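Local coordinates for putative glycosyltransferase (Mannosyltransferase) involved in glycosylating the PBCV-1 major capsid protein (Paramecium bursaria Chlorella virus 1, PDB 2P6W), which probably transfers a sugar from a nucleotide donor during glycosylation of the viral major capsid protein, this chain being its manganese-binding N-terminal domain, at residues 131-134 with 135-138; 158-161 with 162-166. One frame throughout, in Å; residues are numbered along the deposited sequence.

How the contacts relate
Contacts 1 and 2 are successive along the chain, contact 1 on helix 132-140 and contact 2 at the C-terminal end of helix 153-164, the next helix. Their centres lie about 12 Å apart on the same side of the domain, whose mixed sheet is consistent with its assignment to the GT-A clan. The two helices pack directly: V161 CG2 lies 3.7 Å from V138 CG2 and equally close to I134 CG2, while I137 rests against Y160 and I134 against I165. I134, I137 and V138 of contact 1 thus meet Y160, V161 and I165 of contact 2 between the helices. Y107 of strand 107-110 touches residues of both, so it lies where both helices meet the sheet.

Contact 1. Residues 131-134 with 135-138; sequences ALEI and EKIV
E133 and K136 show how residues three apart on a helix pair off, here in the first turns of helix 132-140, with A131 at the N-cap position. The two side chains run side by side and point the same way, ending in a salt bridge in which K136 NZ donates to E133 OE2 at 2.9 Å. The ammonium meets the syn side of the carboxylate, 18° out of its plane. The glutamate chain is bent at chi2 (-72°), which swings its carboxylate over to the lysine, whereas the lysine is extended beyond CG. The last carbons of the lysine also lie along the acid, with K136 CE 3.3 Å from E133 OE2. Both residues are exposed, so the bridge lies on the outer surface of the helix.

E135 is the buried counterpart. Its chain is bent in the same manner, and E135 CG passes 3.6 Å from A131 O, the carbonyl that accepts the bond from E135 N. Its OE2 is gripped by K125, in a salt bridge, and by Y107 OH, and its OE1 by S60 OG. The side chain lies about 5 Å from that of R59, which contacts UDP-glucose when the donor is bound. This brings the helix close to the donor site.

I134 and V138, one turn apart, are turned to helix 153-164. Their own contact is loose, I134 CG2 standing 4.5 Å from V138 CG2, but V138 CG2 packs 3.5 Å from I134 O, the same oxygen that receives V138 N in the carbonyl plane at 2.9 Å.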
loop_
_atom_site.group_PDB
_atom_site.type_symbol
_atom_site.label_atom_id
_atom_site.label_comp_id
_atom_site.label_asym_id
_atom_site.label_seq_id
_atom_site.Cartn_x
_atom_site.Cartn_y
_atom_site.Cartn_z
ATOM N N ALA A 131 7.894 -9.492 9.421
ATOM C CA ALA A 131 8.183 -9.683 7.996
ATOM C C ALA A 131 9.117 -8.604 7.435
ATOM O O ALA A 131 9.321 -8.531 6.216
ATOM C CB ALA A 131 6.890 -9.747 7.175
ATOM N N LEU A 132 9.723 -7.789 8.305
ATOM C CA LEU A 132 10.652 -6.774 7.790
ATOM C C LEU A 132 11.838 -7.415 7.073
ATOM O O LEU A 132 12.295 -6.897 6.049
ATOM C CB LEU A 132 11.162 -5.878 8.909
ATOM C CG LEU A 132 10.170 -4.837 9.410
ATOM C CD1 LEU A 132 10.756 -4.182 10.659
ATOM C CD2 LEU A 132 9.831 -3.770 8.361
ATOM N N GLU A 133 12.315 -8.549 7.579
ATOM C CA GLU A 133 13.465 -9.199 6.933
ATOM C C GLU A 133 13.055 -9.800 5.592
ATOM O O GLU A 133 13.859 -9.893 4.657
ATOM C CB GLU A 133 14.058 -10.246 7.873
ATOM C CG GLU A 133 14.805 -9.590 9.029
ATOM C CD GLU A 133 16.098 -8.962 8.570
ATOM O OE1 GLU A 133 16.881 -9.654 7.880
ATOM O OE2 GLU A 133 16.326 -7.778 8.902
ATOM N N ILE A 134 11.785 -10.177 5.495
ATOM C CA ILE A 134 11.232 -10.634 4.218
ATOM C C ILE A 134 11.191 -9.510 3.203
ATOM O O ILE A 134 11.579 -9.701 2.046
ATOM C CB ILE A 134 9.824 -11.224 4.380
ATOM C CG1 ILE A 134 9.904 -12.500 5.230
ATOM C CG2 ILE A 134 9.209 -11.483 3.001
ATOM C CD1 ILE A 134 8.554 -13.163 5.510
ATOM N N GLU A 135 10.733 -8.333 3.629
ATOM C CA GLU A 135 10.710 -7.189 2.715
ATOM C C GLU A 135 12.123 -6.840 2.228
ATOM O O GLU A 135 12.313 -6.408 1.091
ATOM C CB GLU A 135 10.059 -5.997 3.382
ATOM C CG GLU A 135 8.553 -6.192 3.545
ATOM C CD GLU A 135 7.823 -6.027 2.217
ATOM O OE1 GLU A 135 8.119 -5.062 1.489
ATOM O OE2 GLU A 135 6.954 -6.852 1.885
ATOM N N LYS A 136 13.115 -7.021 3.092
ATOM C CA LYS A 136 14.492 -6.815 2.678
ATOM C C LYS A 136 14.847 -7.733 1.509
ATOM O O LYS A 136 15.518 -7.306 0.561
ATOM C CB LYS A 136 15.472 -7.051 3.830
ATOM C CG LYS A 136 15.542 -5.929 4.835
ATOM C CD LYS A 136 16.672 -6.178 5.842
ATOM C CE LYS A 136 16.684 -5.172 6.987
ATOM N NZ LYS A 136 17.803 -5.503 7.929
ATOM N N ILE A 137 14.382 -8.980 1.567
ATOM C CA ILE A 137 14.601 -9.903 0.462
ATOM C C ILE A 137 13.840 -9.473 -0.792
ATOM O O ILE A 137 14.391 -9.494 -1.897
ATOM C CB ILE A 137 14.237 -11.362 0.858
ATOM C CG1 ILE A 137 15.127 -11.837 2.011
ATOM C CG2 ILE A 137 14.388 -12.273 -0.331
ATOM C CD1 ILE A 137 16.592 -11.863 1.678
ATOM N N VAL A 138 12.598 -9.024 -0.621
ATOM C CA VAL A 138 11.812 -8.565 -1.763
ATOM C C VAL A 138 12.571 -7.447 -2.465
ATOM O O VAL A 138 12.736 -7.475 -3.671
ATOM C CB VAL A 138 10.459 -8.030 -1.328
ATOM C CG1 VAL A 138 9.725 -7.343 -2.505
ATOM C CG2 VAL A 138 9.609 -9.162 -0.780
#

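Contact 2. Residues 158-161 with 162-166; sequences YEYV and FPRIP
F162 meets Y158 one turn back, where helix 153-164 widens into a pi-type turn near its end. The rings touch rim to rim, neither over the other's face, with planes at 67° and Y158 CD1 3.6 Å from F162 CD2. P163 has no N-H to give, so the helix kinks here; its CG instead rests 3.4 Å from E159 O.

R164 closes the turn twice. Its backbone N bonds to V161 O at 2.9 Å, from above the carbonyl plane, while its side chain, extended from CG to NE, reaches back to Y160. There the guanidinium lies flat on the phenol ring, planes 8° apart and centres separated by 3.6 Å, a stacked cation-pi pair. R164 NH1 also donates to Y160 O at 2.9 Å, which ties the group to backbone as well as ring and limits its rotation.

I165 N bonds F162 O at 3.1 Å and only weakly V161 O, the oxygen R164 N already uses. With chi1 at 56°, I165 CG1 sits between the backbone N and carbonyl carbon and comes within 3.4 Å of V161 O, and I165 CD1 lies 3.8 Å from V161 CG1.

V161, I165 and Y160 turn to helix 132-140. On the sheet side F162 lies against Y107 and T109 of strand 107-110 and stacks on Y169 of strand 169-172.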
loop_
_atom_site.group_PDB
_atom_site.type_symbol
_atom_site.label_atom_id
_atom_site.label_comp_id
_atom_site.label_asym_id
_atom_site.label_seq_id
_atom_site.Cartn_x
_atom_site.Cartn_y
_atom_site.Cartn_z
ATOM N N TYR A 158 3.466 -12.361 -4.303
ATOM C CA TYR A 158 2.568 -13.479 -4.548
ATOM C C TYR A 158 3.269 -14.814 -4.881
ATOM O O TYR A 158 2.833 -15.897 -4.418
ATOM C CB TYR A 158 1.539 -13.109 -5.617
ATOM C CG TYR A 158 0.400 -14.088 -5.699
ATOM C CD1 TYR A 158 -0.561 -14.156 -4.689
ATOM C CD2 TYR A 158 0.287 -14.966 -6.790
ATOM C CE1 TYR A 158 -1.620 -15.057 -4.772
ATOM C CE2 TYR A 158 -0.772 -15.864 -6.878
ATOM C CZ TYR A 158 -1.703 -15.913 -5.867
ATOM O OH TYR A 158 -2.756 -16.797 -5.942
ATOM N N GLU A 159 4.320 -14.736 -5.691
ATOM C CA GLU A 159 4.967 -15.929 -6.254
ATOM C C GLU A 159 6.292 -16.335 -5.614
ATOM O O GLU A 159 6.735 -17.497 -5.794
ATOM C CB GLU A 159 5.160 -15.763 -7.753
ATOM C CG GLU A 159 3.841 -15.643 -8.533
ATOM C CD GLU A 159 4.049 -15.514 -10.027
ATOM O OE1 GLU A 159 4.980 -16.164 -10.553
ATOM O OE2 GLU A 159 3.293 -14.747 -10.674
ATOM N N TYR A 160 6.940 -15.400 -4.914
ATOM C CA TYR A 160 8.167 -15.721 -4.190
ATOM C C TYR A 160 7.895 -15.834 -2.683
ATOM O O TYR A 160 8.257 -16.829 -2.051
ATOM C CB TYR A 160 9.266 -14.686 -4.460
ATOM C CG TYR A 160 10.620 -15.116 -3.970
ATOM C CD1 TYR A 160 11.493 -15.797 -4.811
ATOM C CD2 TYR A 160 11.025 -14.850 -2.663
ATOM C CE1 TYR A 160 12.728 -16.208 -4.359
ATOM C CE2 TYR A 160 12.262 -15.254 -2.201
ATOM C CZ TYR A 160 13.110 -15.928 -3.048
ATOM O OH TYR A 160 14.350 -16.342 -2.602
ATOM N N VAL A 161 7.251 -14.820 -2.112
ATOM C CA VAL A 161 7.079 -14.802 -0.652
ATOM C C VAL A 161 6.025 -15.799 -0.197
ATOM O O VAL A 161 6.273 -16.645 0.673
ATOM C CB VAL A 161 6.722 -13.389 -0.119
ATOM C CG1 VAL A 161 6.416 -13.432 1.368
ATOM C CG2 VAL A 161 7.891 -12.429 -0.370
ATOM N N PHE A 162 4.837 -15.699 -0.788
ATOM C CA PHE A 162 3.723 -16.507 -0.293
ATOM C C PHE A 162 4.018 -18.027 -0.237
ATOM O O PHE A 162 3.713 -18.669 0.776
ATOM C CB PHE A 162 2.436 -16.216 -1.080
ATOM C CG PHE A 162 1.741 -14.928 -0.687
ATOM C CD1 PHE A 162 2.296 -14.047 0.249
ATOM C CD2 PHE A 162 0.539 -14.578 -1.308
ATOM C CE1 PHE A 162 1.633 -12.844 0.582
ATOM C CE2 PHE A 162 -0.108 -13.393 -0.982
ATOM C CZ PHE A 162 0.428 -12.538 -0.035
ATOM N N PRO A 163 4.608 -18.609 -1.303
ATOM C CA PRO A 163 4.921 -20.047 -1.217
ATOM C C PRO A 163 5.809 -20.431 -0.053
ATOM O O PRO A 163 5.751 -21.579 0.405
ATOM C CB PRO A 163 5.630 -20.331 -2.538
ATOM C CG PRO A 163 5.078 -19.330 -3.474
ATOM C CD PRO A 163 4.948 -18.076 -2.635
ATOM N N ARG A 164 6.600 -19.480 0.438
ATOM C CA ARG A 164 7.572 -19.768 1.482
ATOM C C ARG A 164 7.035 -19.556 2.893
ATOM O O ARG A 164 7.717 -19.910 3.867
ATOM C CB ARG A 164 8.825 -18.915 1.253
ATOM C CG ARG A 164 9.700 -19.353 0.056
ATOM C CD ARG A 164 10.760 -18.299 -0.269
ATOM N NE ARG A 164 11.734 -18.810 -1.235
ATOM C CZ ARG A 164 11.484 -19.001 -2.527
ATOM N NH1 ARG A 164 10.293 -18.702 -3.035
ATOM N NH2 ARG A 164 12.429 -19.504 -3.323
ATOM N N ILE A 165 5.831 -18.976 3.001
ATOM C CA ILE A 165 5.180 -18.716 4.297
ATOM C C ILE A 165 3.721 -19.241 4.324
ATOM O O ILE A 165 2.767 -18.496 4.618
ATOM C CB ILE A 165 5.285 -17.214 4.714
ATOM C CG1 ILE A 165 4.696 -16.300 3.627
ATOM C CG2 ILE A 165 6.758 -16.815 4.966
ATOM C CD1 ILE A 165 4.321 -14.900 4.134
ATOM N N PRO A 166 3.545 -20.543 4.051
ATOM C CA PRO A 166 2.200 -21.092 3.978
ATOM C C PRO A 166 1.445 -20.828 5.277
ATOM O O PRO A 166 1.998 -21.005 6.375
ATOM C CB PRO A 166 2.449 -22.597 3.792
ATOM C CG PRO A 166 3.801 -22.820 4.368
ATOM C CD PRO A 166 4.559 -21.600 3.901
#